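Local coordinates for probable endonuclease 4 (Thermotoga maritima, PDB 4HNO), which probably cleaves phosphodiester bonds at apurinic or apyrimidinic sites in DNA during base excision repair, using a cluster of three metal ions, at residues Thr53-Arg57 against Lys103-Arg107; Asn78-Pro82 against Pro113-Thr119; Gly157-Glu161 against Asp187-Asp191. The contacts are given in a common frame with arbitrary orientation. Numbering follows the deposited sequence.

Interaction 1 (Thr53-Arg57 against Lys103-Arg107); sequences TKFKR and KLGIR
Thr53-Arg57 is a helical turn inside helix 49-61. Lys103-Arg107 carries the last residues of helix 84-104, Lys103 and Leu104, and the turn after it. Gly105 leaves the helix with phi/psi 91/1, which calls for glycine, since a CB would be jammed against the carbonyl O of Leu104. Ile106 is extended. The closest CA atoms are those of Lys56 and Leu104, 7.0 Å apart.

The apolar part centres on Phe55, chi1 t, whose CB points toward the other segment. Phe55 CD2 lies 3.9 Å from Leu104 CD2, and Phe55 CZ lies 4.0 Å from Ile106 CD1.

The polar part belongs to Lys56, mttt. Lys56 NZ makes a weak hydrogen bond of 3.3 Å to Lys103 O. A water accepts from Lys56 NZ at 3.0 Å and donates to Lys103 O at 2.8 Å. Leu104 O meets the ring edge at Phe55 CE2, 3.4 Å away, and Lys56 CE at 3.5 Å.

Helix 49-61 packs on the C-terminal end of helix 84-104 and the turn into strand 108-115, at the TIM-barrel end away from the metals. Ring contacts hold the buried side, a weak, water-assisted lysine bond the exposed side; Leu104 O stays unpaired where the helix ends.

Interaction 2 (Asn78-Pro82 against Pro113-Thr119); sequences NLASP and PGSHLGT
This contact joins the loop after strand 69-72 to the end of strand 108-115 and the turn that follows it, tied by one asparagine side chain. Residues Asn78-Pro82 lead on to helix 84-104. Asn78 and Gly114 have the closest CA atoms, 4.7 Å apart.

Asn78 is extended (phi/psi -147/90), with chi1 t and chi2 7°. Asn78 OD1 accepts from Ser115 N at 2.9 Å, and Asn78 ND2 donates to Ser115 O at 3.0 Å. The amide thus pairs with both backbone polar atoms of Ser115. Asn78 OD1 also accepts from Ala80 N at 3.0 Å, which makes an Asx turn. It overlaps a type I turn, Asn78 to Ser81, closed by Ser81 N to Asn78 O at 3.1 Å.

Gly114 has phi/psi 140/177. A CB here would clash with Asn78 OD1 and Ala80 N. Both segments belong to the metal-bearing end of the TIM barrel, and Pro113 directly follows the zinc ligand His112. A water bridges Leu79 N and Pro113 O, 2.8 Å from each.

His116 to Thr119 form a type I' turn, with Leu117 at 55/31 and Gly118 at 86/20. Thr119 N hydrogen-bonds to His116 O at 3.1 Å. Ser115 OG accepts from Leu117 N at 3.1 Å, an ST turn. Pro82 packs over this turn: Pro82 CG is 3.7 Å from His116 O, Pro82 CD is 4.0 Å from Leu117 CD1, and Pro82 CB is 3.6 Å from Thr119 OG1. Arg127 of helix 121-136 donates to Ala80 O and Thr119 OG1.

Interaction 3 (Gly157-Glu161 against Asp187-Asp191); sequences GYKLE and DSGYD. With EDO (1,2-ethanediol), chain J.
Tyr190 lays its ring edge against the backbone of Tyr158 and Lys159. Tyr190 CE1 is 3.7 Å from Tyr158 O, and Tyr190 OH is 3.7 Å from Lys159 CA. With chi1 m and chi2 100°, the side chain reaches the start of helix 160-169. There Leu160 N donates to Tyr190 OH at 3.0 Å and 177°. Leu160 CG adds an apolar contact to Tyr190 CZ at 3.9 Å.

Ser188 CB lies 3.4 Å from Tyr158 O; the two residues' CA atoms are the closest, 6.1 Å apart. Ser188 OG hydrogen-bonds to His184 O, and His184 is a metal ligand. Gly189, phi/psi 98/4, is the C-prime residue of a Schellman motif that ends helix 182-187. A 1,2-ethanediol, probably from the crystallisation liquor, donates from O2 to Asp191 OD2 at 2.7 Å and hydrogen-bonds Thr193.

The contact joins the start of helix 160-169 to the loop between helices 182-187 and 195-208, at the metal-bearing end of the TIM barrel. Glu204 of helix 195-208 hydrogen-bonds with Tyr190 OH, and Leu201 and Leu208 touch Leu160.

All three contacts lie in one TIM barrel, interactions 1 and 3 on opposite sides of the chain's centre. Interactions 2 and 3 are neighbours, nearest atoms about 4 Å apart. Interactions 1 and 2 use consecutive elements, helix 84-104 and strand 108-115, yet their centres are about 32 Å apart. Both are partly buried; interaction 3 is a surface contact. Interaction 1 relies mainly on apolar side chains between helix 49-61 and the end of helix 84-104 with its following turn, plus one weak hydrogen bond at its exposed edge. The other two tie a loop to a strand end or helix start at the metal-bearing end, through backbone hydrogen bonds with an amide and a phenol respectively.

Interaction 1 (Thr53-Arg57 against Lys103-Arg107)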
ATOM      1  N   THR A  53       7.127  20.020 -11.035  1.00  9.56           N
ATOM      2  CA  THR A  53       7.598  21.137 -10.231  1.00 10.59           C
ATOM      3  C   THR A  53       6.489  21.664  -9.337  1.00  9.15           C
ATOM      4  O   THR A  53       6.701  21.948  -8.168  1.00  9.49           O
ATOM      5  CB  THR A  53       8.121  22.230 -11.151  1.00 12.40           C
ATOM      6  OG1 THR A  53       9.250  21.714 -11.860  1.00 15.39           O
ATOM      7  CG2 THR A  53       8.514  23.463 -10.371  1.00 15.04           C
ATOM      8  N   LYS A  54       5.286  21.804  -9.883  1.00 10.00           N
ATOM      9  CA  LYS A  54       4.176  22.329  -9.097  1.00 10.40           C
ATOM     10  C   LYS A  54       3.849  21.378  -7.936  1.00  9.53           C
ATOM     11  O   LYS A  54       3.530  21.811  -6.842  1.00 10.39           O
ATOM     12  CB  LYS A  54       2.956  22.575  -9.979  0.70 11.24           C
ATOM     13  CG  LYS A  54       1.918  23.413  -9.288  0.70 18.20           C
ATOM     14  CD  LYS A  54       0.877  23.944 -10.255  0.70 34.64           C
ATOM     15  CE  LYS A  54      -0.195  24.740  -9.522  0.70 46.99           C
ATOM     16  NZ  LYS A  54      -1.264  25.216 -10.441  0.70 56.25           N
ATOM     17  N   PHE A  55       3.886  20.078  -8.213  1.00  9.35           N
ATOM     18  CA  PHE A  55       3.677  19.091  -7.159  1.00  9.11           C
ATOM     19  C   PHE A  55       4.696  19.260  -6.035  1.00  8.94           C
ATOM     20  O   PHE A  55       4.335  19.308  -4.861  1.00  9.50           O
ATOM     21  CB  PHE A  55       3.729  17.685  -7.754  1.00  9.65           C
ATOM     22  CG  PHE A  55       3.710  16.594  -6.722  1.00  9.65           C
ATOM     23  CD1 PHE A  55       2.563  16.322  -6.000  1.00 10.54           C
ATOM     24  CD2 PHE A  55       4.837  15.856  -6.465  1.00  9.35           C
ATOM     25  CE1 PHE A  55       2.546  15.323  -5.052  1.00 11.44           C
ATOM     26  CE2 PHE A  55       4.828  14.863  -5.516  1.00 10.40           C
ATOM     27  CZ  PHE A  55       3.695  14.600  -4.813  1.00 11.10           C
ATOM     28  N   LYS A  56       5.970  19.362  -6.399  1.00  9.21           N
ATOM     29  CA  LYS A  56       7.002  19.535  -5.391  1.00  8.96           C
ATOM     30  C   LYS A  56       6.809  20.846  -4.626  1.00  9.14           C
ATOM     31  O   LYS A  56       7.045  20.904  -3.416  1.00  9.67           O
ATOM     32  CB  LYS A  56       8.386  19.501  -6.018  1.00  9.28           C
ATOM     33  CG  LYS A  56       8.748  18.122  -6.539  1.00 10.01           C
ATOM     34  CD  LYS A  56      10.002  18.156  -7.358  1.00 11.10           C
ATOM     35  CE  LYS A  56      10.350  16.760  -7.852  1.00 11.83           C
ATOM     36  NZ  LYS A  56      11.528  16.824  -8.705  1.00 15.21           N
ATOM     37  N   ARG A  57       6.393  21.898  -5.315  1.00  9.38           N
ATOM     38  CA  ARG A  57       6.172  23.186  -4.675  1.00  9.48           C
ATOM     39  C   ARG A  57       5.076  23.069  -3.616  1.00  9.32           C
ATOM     40  O   ARG A  57       5.207  23.574  -2.512  1.00 10.31           O
ATOM     41  CB  ARG A  57       5.816  24.219  -5.729  0.62  9.72           C
ATOM     42  CG  ARG A  57       5.802  25.615  -5.180  0.62 11.70           C
ATOM     43  CD  ARG A  57       5.668  26.637  -6.231  0.62 14.11           C
ATOM     44  NE  ARG A  57       4.400  26.603  -6.948  0.62 19.63           N
ATOM     45  CZ  ARG A  57       4.270  26.435  -8.263  0.62 28.75           C
ATOM     46  NH1 ARG A  57       5.327  26.188  -9.031  0.62 41.14           N
ATOM     47  NH2 ARG A  57       3.066  26.467  -8.815  0.62 34.86           N
ATOM     48  N   LYS A 103      10.329  11.170 -11.050  1.00  8.62           N
ATOM     49  CA  LYS A 103      10.147  12.534 -11.534  1.00  8.77           C
ATOM     50  C   LYS A 103       9.395  13.402 -10.521  1.00  8.64           C
ATOM     51  O   LYS A 103       9.707  14.581 -10.363  1.00  9.42           O
ATOM     52  CB  LYS A 103       9.463  12.531 -12.895  1.00  9.17           C
ATOM     53  CG  LYS A 103       9.462  13.908 -13.529  1.00 10.36           C
ATOM     54  CD  LYS A 103       9.058  13.915 -14.978  1.00 10.28           C
ATOM     55  CE  LYS A 103       9.121  15.343 -15.525  1.00 11.07           C
ATOM     56  NZ  LYS A 103       8.803  15.418 -16.960  1.00 11.79           N
ATOM     57  N   LEU A 104       8.399  12.817  -9.856  1.00  8.26           N
ATOM     58  CA  LEU A 104       7.646  13.513  -8.820  1.00  8.56           C
ATOM     59  C   LEU A 104       8.402  13.666  -7.499  1.00  8.48           C
ATOM     60  O   LEU A 104       8.020  14.500  -6.682  1.00 10.19           O
ATOM     61  CB  LEU A 104       6.327  12.787  -8.543  1.00  8.43           C
ATOM     62  CG  LEU A 104       5.312  12.783  -9.674  1.00  8.80           C
ATOM     63  CD1 LEU A 104       4.125  11.907  -9.303  1.00 10.71           C
ATOM     64  CD2 LEU A 104       4.852  14.191 -10.042  1.00 10.51           C
ATOM     65  N   GLY A 105       9.417  12.837  -7.285  1.00  8.66           N
ATOM     66  CA  GLY A 105      10.103  12.754  -6.020  1.00  9.34           C
ATOM     67  C   GLY A 105       9.527  11.709  -5.054  1.00  9.02           C
ATOM     68  O   GLY A 105      10.015  11.573  -3.943  1.00 10.19           O
ATOM     69  N   ILE A 106       8.507  10.989  -5.472  1.00  8.74           N
ATOM     70  CA  ILE A 106       7.903   9.965  -4.628  1.00  9.16           C
ATOM     71  C   ILE A 106       8.896   8.813  -4.458  1.00  8.48           C
ATOM     72  O   ILE A 106       9.515   8.342  -5.415  1.00  9.08           O
ATOM     73  CB  ILE A 106       6.567   9.494  -5.245  1.00  9.20           C
ATOM     74  CG1 ILE A 106       5.520  10.607  -5.236  0.79 11.10           C
ATOM     75  CG2 ILE A 106       6.052   8.242  -4.575  1.00  9.48           C
ATOM     76  CD1 ILE A 106       4.912  10.875  -3.903  0.79 21.67           C
ATOM     77  N   ARG A 107       8.995   8.358  -3.220  1.00  8.51           N
ATOM     78  CA  ARG A 107      10.023   7.432  -2.812  1.00  9.32           C
ATOM     79  C   ARG A 107       9.603   5.955  -2.850  1.00  7.96           C
ATOM     80  O   ARG A 107      10.448   5.074  -2.784  1.00  8.84           O
ATOM     81  CB  ARG A 107      10.461   7.811  -1.399  1.00  9.78           C
ATOM     82  CG  ARG A 107      11.118   9.169  -1.353  1.00 10.95           C
ATOM     83  CD  ARG A 107      11.524   9.560   0.049  1.00 12.62           C
ATOM     84  NE  ARG A 107      12.128  10.892   0.016  1.00 14.18           N
ATOM     85  CZ  ARG A 107      12.487  11.577   1.089  1.00 16.16           C
ATOM     86  NH1 ARG A 107      12.300  11.069   2.296  1.00 17.77           N
ATOM     87  NH2 ARG A 107      13.014  12.784   0.959  1.00 19.00           N
TER
HETATM   88  O   HOH W   1      12.019  15.786 -11.476  0.77 12.46           O

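Interaction 2 (Asn78-Pro82 against Pro113-Thr119)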
ATOM      1  N   ASN A  78       0.905  -7.369 -13.598  1.00  8.70           N
ATOM      2  CA  ASN A  78       0.868  -8.678 -12.966  1.00  8.54           C
ATOM      3  C   ASN A  78       2.146  -9.428 -13.290  1.00  8.25           C
ATOM      4  O   ASN A  78       2.237 -10.150 -14.280  1.00  8.81           O
ATOM      5  CB  ASN A  78      -0.345  -9.471 -13.419  1.00  9.21           C
ATOM      6  CG  ASN A  78      -0.407 -10.811 -12.746  1.00  8.44           C
ATOM      7  OD1 ASN A  78       0.379 -11.101 -11.843  1.00  8.81           O
ATOM      8  ND2 ASN A  78      -1.317 -11.669 -13.197  1.00  9.51           N
ATOM      9  N   LEU A  79       3.131  -9.238 -12.422  1.00  8.58           N
ATOM     10  CA  LEU A  79       4.437  -9.866 -12.589  1.00  8.84           C
ATOM     11  C   LEU A  79       4.428 -11.376 -12.346  1.00  8.65           C
ATOM     12  O   LEU A  79       5.434 -12.025 -12.592  1.00  9.20           O
ATOM     13  CB  LEU A  79       5.466  -9.238 -11.654  1.00  9.90           C
ATOM     14  CG  LEU A  79       5.781  -7.758 -11.867  1.00 11.48           C
ATOM     15  CD1 LEU A  79       6.791  -7.323 -10.796  1.00 13.13           C
ATOM     16  CD2 LEU A  79       6.301  -7.477 -13.258  1.00 13.43           C
ATOM     17  N   ALA A  80       3.305 -11.924 -11.867  1.00  8.23           N
ATOM     18  CA  ALA A  80       3.178 -13.372 -11.743  1.00  8.81           C
ATOM     19  C   ALA A  80       2.476 -14.000 -12.933  1.00  8.87           C
ATOM     20  O   ALA A  80       2.326 -15.217 -12.970  1.00  9.95           O
ATOM     21  CB  ALA A  80       2.450 -13.758 -10.468  1.00  9.13           C
ATOM     22  N   SER A  81       2.046 -13.212 -13.904  1.00  9.19           N
ATOM     23  CA  SER A  81       1.246 -13.764 -14.980  1.00  9.22           C
ATOM     24  C   SER A  81       1.990 -14.870 -15.694  1.00  9.33           C
ATOM     25  O   SER A  81       3.159 -14.713 -16.043  1.00  9.93           O
ATOM     26  CB  SER A  81       0.914 -12.697 -16.005  1.00  9.95           C
ATOM     27  OG  SER A  81       0.197 -13.283 -17.077  1.00 11.19           O
ATOM     28  N   PRO A  82       1.307 -15.969 -16.005  1.00 10.40           N
ATOM     29  CA  PRO A  82       1.913 -17.027 -16.819  1.00 10.62           C
ATOM     30  C   PRO A  82       1.822 -16.730 -18.317  1.00 11.00           C
ATOM     31  O   PRO A  82       2.218 -17.576 -19.109  1.00 12.44           O
ATOM     32  CB  PRO A  82       1.071 -18.253 -16.450  1.00 12.02           C
ATOM     33  CG  PRO A  82      -0.277 -17.674 -16.203  1.00 12.72           C
ATOM     34  CD  PRO A  82      -0.023 -16.350 -15.510  1.00 11.33           C
ATOM     35  N   PRO A 113       1.731  -8.298  -5.400  1.00  8.24           N
ATOM     36  CA  PRO A 113       2.712  -9.170  -6.054  1.00  8.67           C
ATOM     37  C   PRO A 113       2.280  -9.739  -7.391  1.00  8.42           C
ATOM     38  O   PRO A 113       3.089  -9.763  -8.327  1.00  9.70           O
ATOM     39  CB  PRO A 113       2.939 -10.262  -5.004  1.00 10.00           C
ATOM     40  CG  PRO A 113       2.739  -9.537  -3.695  1.00 10.10           C
ATOM     41  CD  PRO A 113       1.577  -8.622  -3.961  1.00  9.41           C
ATOM     42  N   GLY A 114       1.053 -10.213  -7.479  1.00  8.84           N
ATOM     43  CA  GLY A 114       0.551 -10.767  -8.712  1.00  9.94           C
ATOM     44  C   GLY A 114      -0.302 -12.002  -8.475  1.00  8.97           C
ATOM     45  O   GLY A 114      -0.472 -12.477  -7.350  1.00 10.31           O
ATOM     46  N   SER A 115      -0.842 -12.511  -9.578  1.00  8.70           N
ATOM     47  CA  SER A 115      -1.602 -13.754  -9.576  1.00  8.96           C
ATOM     48  C   SER A 115      -1.023 -14.702 -10.616  1.00  9.43           C
ATOM     49  O   SER A 115      -0.823 -14.318 -11.769  1.00  9.18           O
ATOM     50  CB  SER A 115      -3.052 -13.520  -9.899  0.97 10.49           C
ATOM     51  OG  SER A 115      -3.668 -14.788 -10.167  0.97 17.17           O
ATOM     52  N   HIS A 116      -0.791 -15.959 -10.211  1.00  9.55           N
ATOM     53  CA  HIS A 116      -0.289 -16.979 -11.117  1.00  9.87           C
ATOM     54  C   HIS A 116      -1.364 -17.669 -11.920  1.00 10.43           C
ATOM     55  O   HIS A 116      -1.084 -18.542 -12.744  1.00 11.24           O
ATOM     56  CB  HIS A 116       0.546 -18.013 -10.374  1.00 10.64           C
ATOM     57  CG  HIS A 116      -0.169 -18.654  -9.238  1.00 11.29           C
ATOM     58  ND1 HIS A 116      -1.231 -19.508  -9.411  1.00 13.64           N
ATOM     59  CD2 HIS A 116       0.014 -18.525  -7.906  1.00 12.92           C
ATOM     60  CE1 HIS A 116      -1.661 -19.885  -8.219  1.00 14.79           C
ATOM     61  NE2 HIS A 116      -0.928 -19.297  -7.291  1.00 14.27           N
ATOM     62  N   LEU A 117      -2.615 -17.289 -11.683  1.00 22.63           N
ATOM     63  CA  LEU A 117      -3.763 -17.837 -12.426  1.00 32.15           C
ATOM     64  C   LEU A 117      -3.862 -19.379 -12.395  1.00 26.73           C
ATOM     65  O   LEU A 117      -4.372 -20.016 -13.330  1.00 21.22           O
ATOM     66  CB  LEU A 117      -3.754 -17.328 -13.872  1.00 37.45           C
ATOM     67  CG  LEU A 117      -4.192 -15.867 -14.055  1.00 39.88           C
ATOM     68  CD1 LEU A 117      -3.135 -14.905 -13.536  1.00 40.38           C
ATOM     69  CD2 LEU A 117      -4.522 -15.542 -15.511  1.00 40.71           C
ATOM     70  N   GLY A 118      -3.399 -19.964 -11.295  1.00 16.75           N
ATOM     71  CA  GLY A 118      -3.458 -21.404 -11.084  1.00 16.34           C
ATOM     72  C   GLY A 118      -2.308 -22.214 -11.670  1.00 15.60           C
ATOM     73  O   GLY A 118      -2.428 -23.416 -11.847  1.00 21.03           O
ATOM     74  N   THR A 119      -1.186 -21.561 -11.955  1.00 13.26           N
ATOM     75  CA  THR A 119      -0.017 -22.212 -12.542  1.00 14.05           C
ATOM     76  C   THR A 119       1.130 -22.410 -11.553  1.00 14.34           C
ATOM     77  O   THR A 119       2.232 -22.801 -11.948  1.00 19.00           O
ATOM     78  CB  THR A 119       0.517 -21.439 -13.758  1.00 13.21           C
ATOM     79  OG1 THR A 119       1.019 -20.163 -13.345  1.00 13.12           O
ATOM     80  CG2 THR A 119      -0.562 -21.272 -14.818  1.00 14.65           C
TER
HETATM   81  O   HOH W   2       2.894  -7.676 -10.138  0.89 12.93           O

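Interaction 3 (Gly157-Glu161 against Asp187-Asp191)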
ATOM      1  N   GLY A 157       0.668 -13.548  -2.079  1.00  8.35           N
ATOM      2  CA  GLY A 157       0.863 -12.521  -1.080  1.00  8.21           C
ATOM      3  C   GLY A 157      -0.214 -12.439  -0.025  1.00  7.81           C
ATOM      4  O   GLY A 157      -0.279 -11.432   0.681  1.00  8.43           O
ATOM      5  N   TYR A 158      -1.040 -13.477   0.130  1.00  8.08           N
ATOM      6  CA  TYR A 158      -2.042 -13.469   1.188  1.00  8.38           C
ATOM      7  C   TYR A 158      -1.444 -13.870   2.540  1.00  8.38           C
ATOM      8  O   TYR A 158      -2.021 -13.558   3.582  1.00  9.44           O
ATOM      9  CB  TYR A 158      -3.275 -14.300   0.803  1.00  9.08           C
ATOM     10  CG  TYR A 158      -2.981 -15.747   0.480  1.00  9.54           C
ATOM     11  CD1 TYR A 158      -3.029 -16.745   1.435  1.00 11.24           C
ATOM     12  CD2 TYR A 158      -2.637 -16.119  -0.826  1.00 10.62           C
ATOM     13  CE1 TYR A 158      -2.729 -18.087   1.090  1.00 12.01           C
ATOM     14  CE2 TYR A 158      -2.342 -17.433  -1.165  1.00 11.24           C
ATOM     15  CZ  TYR A 158      -2.371 -18.393  -0.204  1.00 12.10           C
ATOM     16  OH  TYR A 158      -2.088 -19.688  -0.527  1.00 14.33           O
ATOM     17  N   LYS A 159      -0.300 -14.556   2.521  1.00  8.67           N
ATOM     18  CA  LYS A 159       0.493 -14.773   3.726  1.00  9.00           C
ATOM     19  C   LYS A 159       1.760 -13.956   3.612  1.00  8.81           C
ATOM     20  O   LYS A 159       2.399 -13.899   2.556  1.00  9.25           O
ATOM     21  CB  LYS A 159       0.853 -16.245   3.903  0.58 11.03           C
ATOM     22  CG  LYS A 159      -0.345 -17.162   4.093  0.58 13.47           C
ATOM     23  CD  LYS A 159      -1.174 -16.794   5.316  0.58 24.52           C
ATOM     24  CE  LYS A 159      -2.259 -17.826   5.568  0.58 37.60           C
ATOM     25  NZ  LYS A 159      -3.128 -18.057   4.384  0.58 45.96           N
ATOM     26  N   LEU A 160       2.177 -13.359   4.720  1.00  8.83           N
ATOM     27  CA  LEU A 160       3.403 -12.572   4.712  1.00  8.91           C
ATOM     28  C   LEU A 160       4.630 -13.397   4.310  1.00  8.64           C
ATOM     29  O   LEU A 160       5.537 -12.865   3.674  1.00  8.71           O
ATOM     30  CB  LEU A 160       3.616 -11.891   6.064  1.00  9.50           C
ATOM     31  CG  LEU A 160       2.556 -10.846   6.422  1.00 10.81           C
ATOM     32  CD1 LEU A 160       2.817 -10.307   7.820  1.00 12.46           C
ATOM     33  CD2 LEU A 160       2.524  -9.696   5.432  1.00 12.70           C
ATOM     34  N   GLU A 161       4.626 -14.691   4.624  1.00  8.83           N
ATOM     35  CA  GLU A 161       5.702 -15.573   4.196  1.00  9.37           C
ATOM     36  C   GLU A 161       5.938 -15.492   2.679  1.00  8.86           C
ATOM     37  O   GLU A 161       7.083 -15.611   2.229  1.00  9.30           O
ATOM     38  CB  GLU A 161       5.379 -17.025   4.586  1.00 13.06           C
ATOM     39  CG  GLU A 161       6.276 -18.080   4.013  1.00 15.12           C
ATOM     40  CD  GLU A 161       7.663 -18.049   4.575  1.00 18.06           C
ATOM     41  OE1 GLU A 161       7.848 -17.522   5.697  1.00 18.81           O
ATOM     42  OE2 GLU A 161       8.575 -18.582   3.904  1.00 22.15           O
ATOM     43  N   ASP A 187      -9.003 -10.714   5.969  1.00  8.22           N
ATOM     44  CA  ASP A 187      -9.518 -11.722   5.051  1.00  8.32           C
ATOM     45  C   ASP A 187      -8.741 -13.016   5.116  1.00  8.23           C
ATOM     46  O   ASP A 187      -9.303 -14.087   4.874  1.00  8.93           O
ATOM     47  CB  ASP A 187      -9.356 -11.238   3.596  1.00  8.66           C
ATOM     48  CG  ASP A 187     -10.507 -10.456   3.024  1.00  9.10           C
ATOM     49  OD1 ASP A 187     -11.660 -10.544   3.496  1.00  9.87           O
ATOM     50  OD2 ASP A 187     -10.230  -9.779   1.996  1.00 10.81           O
ATOM     51  N   SER A 188      -7.449 -12.913   5.425  1.00  8.31           N
ATOM     52  CA  SER A 188      -6.503 -14.001   5.372  1.00  8.50           C
ATOM     53  C   SER A 188      -6.157 -14.566   6.753  1.00  9.22           C
ATOM     54  O   SER A 188      -5.242 -15.366   6.875  1.00 10.70           O
ATOM     55  CB  SER A 188      -5.218 -13.537   4.692  1.00  8.90           C
ATOM     56  OG  SER A 188      -5.491 -12.994   3.411  1.00  8.86           O
ATOM     57  N   GLY A 189      -6.892 -14.145   7.782  1.00  8.97           N
ATOM     58  CA  GLY A 189      -6.723 -14.710   9.101  1.00  9.48           C
ATOM     59  C   GLY A 189      -5.851 -13.934  10.060  1.00  9.47           C
ATOM     60  O   GLY A 189      -5.613 -14.406  11.171  1.00 10.91           O
ATOM     61  N   TYR A 190      -5.361 -12.755   9.669  1.00  8.96           N
ATOM     62  CA  TYR A 190      -4.584 -11.919  10.565  1.00  9.15           C
ATOM     63  C   TYR A 190      -5.546 -11.123  11.427  1.00  9.45           C
ATOM     64  O   TYR A 190      -6.118 -10.112  10.991  1.00  9.98           O
ATOM     65  CB  TYR A 190      -3.632 -11.005   9.803  1.00  9.30           C
ATOM     66  CG  TYR A 190      -2.497 -11.736   9.125  1.00  9.39           C
ATOM     67  CD1 TYR A 190      -2.530 -12.033   7.770  1.00  9.53           C
ATOM     68  CD2 TYR A 190      -1.380 -12.115   9.837  1.00 10.37           C
ATOM     69  CE1 TYR A 190      -1.466 -12.681   7.154  1.00 10.15           C
ATOM     70  CE2 TYR A 190      -0.321 -12.754   9.239  1.00 10.57           C
ATOM     71  CZ  TYR A 190      -0.362 -13.034   7.892  1.00 10.14           C
ATOM     72  OH  TYR A 190       0.683 -13.685   7.277  1.00 11.01           O
ATOM     73  N   ASP A 191      -5.755 -11.620  12.643  1.00 10.41           N
ATOM     74  CA  ASP A 191      -6.797 -11.101  13.518  1.00 10.97           C
ATOM     75  C   ASP A 191      -6.262  -9.985  14.392  1.00 11.33           C
ATOM     76  O   ASP A 191      -5.833 -10.195  15.522  1.00 12.68           O
ATOM     77  CB  ASP A 191      -7.365 -12.219  14.374  1.00 11.65           C
ATOM     78  CG  ASP A 191      -8.541 -11.780  15.203  1.00 12.19           C
ATOM     79  OD1 ASP A 191      -8.947 -10.608  15.050  1.00 12.80           O
ATOM     80  OD2 ASP A 191      -9.048 -12.604  15.994  1.00 14.96           O
TER
HETATM   81  C1  EDO J 309     -12.410 -11.783  15.026  0.87 18.38           C
HETATM   82  O1  EDO J 309     -12.941 -10.575  15.591  0.87 18.25           O
HETATM   83  C2  EDO J 309     -12.359 -12.880  16.086  0.87 18.54           C
HETATM   84  O2  EDO J 309     -11.451 -12.523  17.146  0.87 17.54           O